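Local coordinates for protein hypothetical sugar kinase (Cytophaga hutchinsonii, PDB 3R8E) that is a putative sugar kinase of the ROK family with a ribonuclease H-like fold, probably transferring phosphate from ATP to a sugar, at residues 241-244 with 245-249; 272-275 with 276-280. All blocks are in the same frame, centred on the assembly; numbering follows the deposited sequence.

Contact 1. Residues 241-244 with 245-249; sequences WADI and GTIIG
Ile-244 and Ile-248 meet through their methyl groups, CG2 of Ile-244 lying 3.7 Å from CD1 of Ile-248, one helical turn further on. The torsions account for the meeting: CG1 of Ile-248 stands beside its own backbone N (chi1 -59°) and the chain then extends, carrying CD1 back along the helix axis. The same course brings CG1 of Ile-248 to 3.3 Å from the carbonyl oxygen of Ile-244, which also accepts the amide of Ile-248 at 3.0 Å from N to O. A turn-related pair, Asp-243 and Ile-247, puts an apolar methyl against a carboxylate, with CD1 of Ile-247 3.5 Å from OD2 of Asp-243. N of Ile-247 bonds to O of Asp-243 at 3.1 Å (N-H...O 163°). On another side, OG1 of Thr-246 approaches O of Ala-242 to 3.1 Å, where the amide of Thr-246 is already bound; the hydroxyl proton has a second acceptor within reach. The bond from N of Gly-245 to O of Trp-241 belongs to the same i to i+4 series, in a helix that starts upstream.

Further out, Val-192 packs on Ile-244, Ile-247 and Ile-248, Leu-197 meets Ile-244, and Phe-277 and Leu-281 meet Ile-248, joining helix 235-259 to helices 189-192, 194-207 and 274-288. Partly exposed Asp-243 touches Tyr-200 and makes a long, weak ion pair with Arg-184. Chemically, all four carbonyls from Trp-241 to Ile-244 accept i+4 amides, that of Ala-242 taking ND2 of Asn-280 as well, while the isoleucines give apolar surfaces to the flanking helices.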
loop_
_atom_site.group_PDB
_atom_site.type_symbol
_atom_site.label_atom_id
_atom_site.label_comp_id
_atom_site.label_asym_id
_atom_site.label_seq_id
_atom_site.Cartn_x
_atom_site.Cartn_y
_atom_site.Cartn_z
ATOM N N TRP A 241 23.779 -9.989 -5.034
ATOM C CA TRP A 241 22.874 -9.045 -5.698
ATOM C C TRP A 241 21.593 -9.736 -6.170
ATOM O O TRP A 241 20.523 -9.135 -6.082
ATOM C CB TRP A 241 23.554 -8.312 -6.866
ATOM C CG TRP A 241 24.626 -7.346 -6.447
ATOM C CD1 TRP A 241 25.941 -7.383 -6.806
ATOM C CD2 TRP A 241 24.475 -6.198 -5.594
ATOM N NE1 TRP A 241 26.618 -6.329 -6.241
ATOM C CE2 TRP A 241 25.749 -5.601 -5.468
ATOM C CE3 TRP A 241 23.385 -5.617 -4.918
ATOM C CZ2 TRP A 241 25.968 -4.455 -4.692
ATOM C CZ3 TRP A 241 23.601 -4.475 -4.159
ATOM C CH2 TRP A 241 24.879 -3.906 -4.052
ATOM N N ALA A 242 21.689 -11.008 -6.619
ATOM C CA ALA A 242 20.525 -11.794 -7.038
ATOM C C ALA A 242 19.553 -12.011 -5.859
ATOM O O ALA A 242 18.342 -11.911 -6.049
ATOM C CB ALA A 242 20.969 -13.131 -7.610
ATOM N N ASP A 243 20.088 -12.271 -4.642
ATOM C CA ASP A 243 19.272 -12.472 -3.443
ATOM C C ASP A 243 18.624 -11.147 -3.011
ATOM O O ASP A 243 17.431 -11.135 -2.697
ATOM C CB ASP A 243 20.092 -13.084 -2.298
ATOM C CG ASP A 243 19.216 -13.675 -1.210
ATOM O OD1 ASP A 243 18.630 -14.757 -1.442
ATOM O OD2 ASP A 243 19.098 -13.047 -0.137
ATOM N N ILE A 244 19.399 -10.032 -3.049
ATOM C CA ILE A 244 18.922 -8.674 -2.732
ATOM C C ILE A 244 17.763 -8.326 -3.689
ATOM O O ILE A 244 16.720 -7.840 -3.234
ATOM C CB ILE A 244 20.100 -7.641 -2.797
ATOM C CG1 ILE A 244 21.129 -7.840 -1.638
ATOM C CG2 ILE A 244 19.619 -6.179 -2.885
ATOM C CD1 ILE A 244 20.624 -7.584 -0.158
ATOM N N GLY A 245 17.938 -8.643 -4.975
ATOM C CA GLY A 245 16.932 -8.422 -6.013
ATOM C C GLY A 245 15.613 -9.109 -5.723
ATOM O O GLY A 245 14.561 -8.467 -5.772
ATOM N N THR A 246 15.668 -10.411 -5.358
ATOM C CA THR A 246 14.485 -11.201 -4.996
ATOM C C THR A 246 13.742 -10.538 -3.826
ATOM O O THR A 246 12.518 -10.392 -3.898
ATOM C CB THR A 246 14.876 -12.649 -4.657
ATOM O OG1 THR A 246 15.533 -13.230 -5.781
ATOM C CG2 THR A 246 13.670 -13.510 -4.263
ATOM N N ILE A 247 14.481 -10.116 -2.769
ATOM C CA ILE A 247 13.896 -9.468 -1.587
ATOM C C ILE A 247 13.190 -8.160 -1.992
ATOM O O ILE A 247 12.038 -7.967 -1.603
ATOM C CB ILE A 247 14.941 -9.235 -0.454
ATOM C CG1 ILE A 247 15.540 -10.577 0.037
ATOM C CG2 ILE A 247 14.323 -8.444 0.723
ATOM C CD1 ILE A 247 16.887 -10.455 0.775
ATOM N N ILE A 248 13.851 -7.285 -2.789
ATOM C CA ILE A 248 13.247 -6.007 -3.217
ATOM C C ILE A 248 11.983 -6.288 -4.055
ATOM O O ILE A 248 10.944 -5.658 -3.824
ATOM C CB ILE A 248 14.250 -5.085 -3.974
ATOM C CG1 ILE A 248 15.480 -4.746 -3.088
ATOM C CG2 ILE A 248 13.567 -3.786 -4.445
ATOM C CD1 ILE A 248 16.683 -4.160 -3.881
ATOM N N GLY A 249 12.083 -7.246 -4.979
ATOM C CA GLY A 249 10.967 -7.650 -5.833
ATOM C C GLY A 249 9.765 -8.145 -5.049
ATOM O O GLY A 249 8.631 -7.763 -5.352
#

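Contact 2. Residues 272-275 with 276-280; sequences GAFD and YFVPN
Val-278 covers one face of the Phe-274 ring in the first turn of helix 274-288, whose N-cap position is held by Ala-273. From CB, 3.2 Å from the carbonyl oxygen of Phe-274, the valine side chain runs to CG2, which sits over the ring centre: 3.5 Å from the centroid and only 1° off the normal, a CH-pi contact. In Phe-274, chi1 (-171°) carries the ring to the side of Val-278, and a nearly perpendicular chi2 (-87°) turns its face to CG2. With an alanine at Phe-274, CG2 of Val-278 would probably lose its aromatic platform and a gap would be likely to open toward Leu-266 and Ile-299 on the neighbouring strands.

At the N-cap position, O of Ala-273 accepts N of Tyr-276 at 2.9 Å and N of Phe-277 at 3.3 Å. The Phe-277 side chain brings CD2 of Phe-277 to 3.2 Å from O of Ala-273. Further along, CD of Pro-279 lies 3.3 Å from O of Asp-275; the proline N has no hydrogen to bond the turn before, and the helix is kinked here. A water donates to OD2 of Asp-275 at 2.8 Å and also hydrogen-bonds OH of Tyr-276 at 3.2 Å.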
loop_
_atom_site.group_PDB
_atom_site.type_symbol
_atom_site.label_atom_id
_atom_site.label_comp_id
_atom_site.label_asym_id
_atom_site.label_seq_id
_atom_site.Cartn_x
_atom_site.Cartn_y
_atom_site.Cartn_z
ATOM N N GLY A 272 23.532 1.532 -7.983
ATOM C CA GLY A 272 24.702 1.488 -8.857
ATOM C C GLY A 272 24.926 0.072 -9.366
ATOM O O GLY A 272 25.587 -0.134 -10.391
ATOM N N ALA A 273 24.336 -0.916 -8.650
ATOM C CA ALA A 273 24.372 -2.347 -8.949
ATOM C C ALA A 273 23.082 -2.802 -9.645
ATOM O O ALA A 273 22.757 -3.992 -9.628
ATOM C CB ALA A 273 24.569 -3.127 -7.665
ATOM N N PHE A 274 22.361 -1.846 -10.270
ATOM C CA PHE A 274 21.092 -2.026 -10.988
ATOM C C PHE A 274 21.090 -3.294 -11.854
ATOM O O PHE A 274 20.232 -4.150 -11.671
ATOM C CB PHE A 274 20.822 -0.790 -11.870
ATOM C CG PHE A 274 19.458 -0.706 -12.517
ATOM C CD1 PHE A 274 19.216 -1.309 -13.748
ATOM C CD2 PHE A 274 18.433 0.021 -11.923
ATOM C CE1 PHE A 274 17.956 -1.220 -14.352
ATOM C CE2 PHE A 274 17.179 0.117 -12.531
ATOM C CZ PHE A 274 16.949 -0.504 -13.740
ATOM N N ASP A 275 22.079 -3.438 -12.756
ATOM C CA ASP A 275 22.162 -4.565 -13.683
ATOM C C ASP A 275 22.278 -5.941 -13.009
ATOM O O ASP A 275 21.918 -6.943 -13.631
ATOM C CB ASP A 275 23.353 -4.375 -14.640
ATOM C CG ASP A 275 23.257 -3.149 -15.536
ATOM O OD1 ASP A 275 22.127 -2.632 -15.725
ATOM O OD2 ASP A 275 24.304 -2.726 -16.074
ATOM N N TYR A 276 22.763 -5.995 -11.758
ATOM C CA TYR A 276 22.996 -7.260 -11.064
ATOM C C TYR A 276 21.834 -7.680 -10.142
ATOM O O TYR A 276 21.681 -8.881 -9.909
ATOM C CB TYR A 276 24.331 -7.202 -10.296
ATOM C CG TYR A 276 25.426 -6.576 -11.136
ATOM C CD1 TYR A 276 25.918 -7.224 -12.268
ATOM C CD2 TYR A 276 25.874 -5.284 -10.881
ATOM C CE1 TYR A 276 26.860 -6.618 -13.096
ATOM C CE2 TYR A 276 26.814 -4.667 -11.705
ATOM C CZ TYR A 276 27.303 -5.337 -12.812
ATOM O OH TYR A 276 28.222 -4.729 -13.630
ATOM N N PHE A 277 21.010 -6.733 -9.647
ATOM C CA PHE A 277 19.881 -7.111 -8.784
ATOM C C PHE A 277 18.510 -6.992 -9.493
ATOM O O PHE A 277 17.573 -7.677 -9.085
ATOM C CB PHE A 277 19.876 -6.335 -7.445
ATOM C CG PHE A 277 19.523 -4.866 -7.463
ATOM C CD1 PHE A 277 18.194 -4.453 -7.496
ATOM C CD2 PHE A 277 20.507 -3.898 -7.318
ATOM C CE1 PHE A 277 17.867 -3.096 -7.480
ATOM C CE2 PHE A 277 20.178 -2.539 -7.300
ATOM C CZ PHE A 277 18.857 -2.147 -7.386
ATOM N N VAL A 278 18.383 -6.146 -10.539
ATOM C CA VAL A 278 17.102 -5.953 -11.247
ATOM C C VAL A 278 16.610 -7.268 -11.941
ATOM O O VAL A 278 15.409 -7.516 -11.852
ATOM C CB VAL A 278 17.122 -4.726 -12.210
ATOM C CG1 VAL A 278 15.901 -4.694 -13.134
ATOM C CG2 VAL A 278 17.197 -3.430 -11.405
ATOM N N PRO A 279 17.442 -8.153 -12.558
ATOM C CA PRO A 279 16.873 -9.380 -13.152
ATOM C C PRO A 279 16.052 -10.209 -12.156
ATOM O O PRO A 279 14.929 -10.575 -12.488
ATOM C CB PRO A 279 18.105 -10.140 -13.646
ATOM C CG PRO A 279 19.092 -9.079 -13.928
ATOM C CD PRO A 279 18.895 -8.078 -12.825
ATOM N N ASN A 280 16.567 -10.450 -10.931
ATOM C CA ASN A 280 15.825 -11.233 -9.929
ATOM C C ASN A 280 14.647 -10.454 -9.344
ATOM O O ASN A 280 13.660 -11.068 -8.935
ATOM C CB ASN A 280 16.727 -11.737 -8.825
ATOM C CG ASN A 280 17.112 -13.183 -9.011
ATOM O OD1 ASN A 280 17.004 -13.745 -10.106
ATOM N ND2 ASN A 280 17.550 -13.831 -7.942
HETATM O O HOH W 1 26.594 -2.104 -14.517
#

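How the contacts relate
Contacts 1 and 2 lie on adjoining helices, 235-259 and 274-288, with centres about 8 Å apart and strand 263-267 between them in sequence. Their interface is direct. Asn-280 of contact 2 reaches across so that ND2 is 2.8 Å from O of Ala-242, a probable hydrogen bond that adds a donor from the second helix to a carbonyl of the first; the same ND2 of Asn-280 is 3.0 Å from OG1 of Thr-246. At the other end, the Trp-241 indole packs on Ala-273, at the N-cap position, CE2 of Trp-241 lying 3.5 Å from CB of Ala-273. The centres of both contacts are about 18 Å from the centre of the chain.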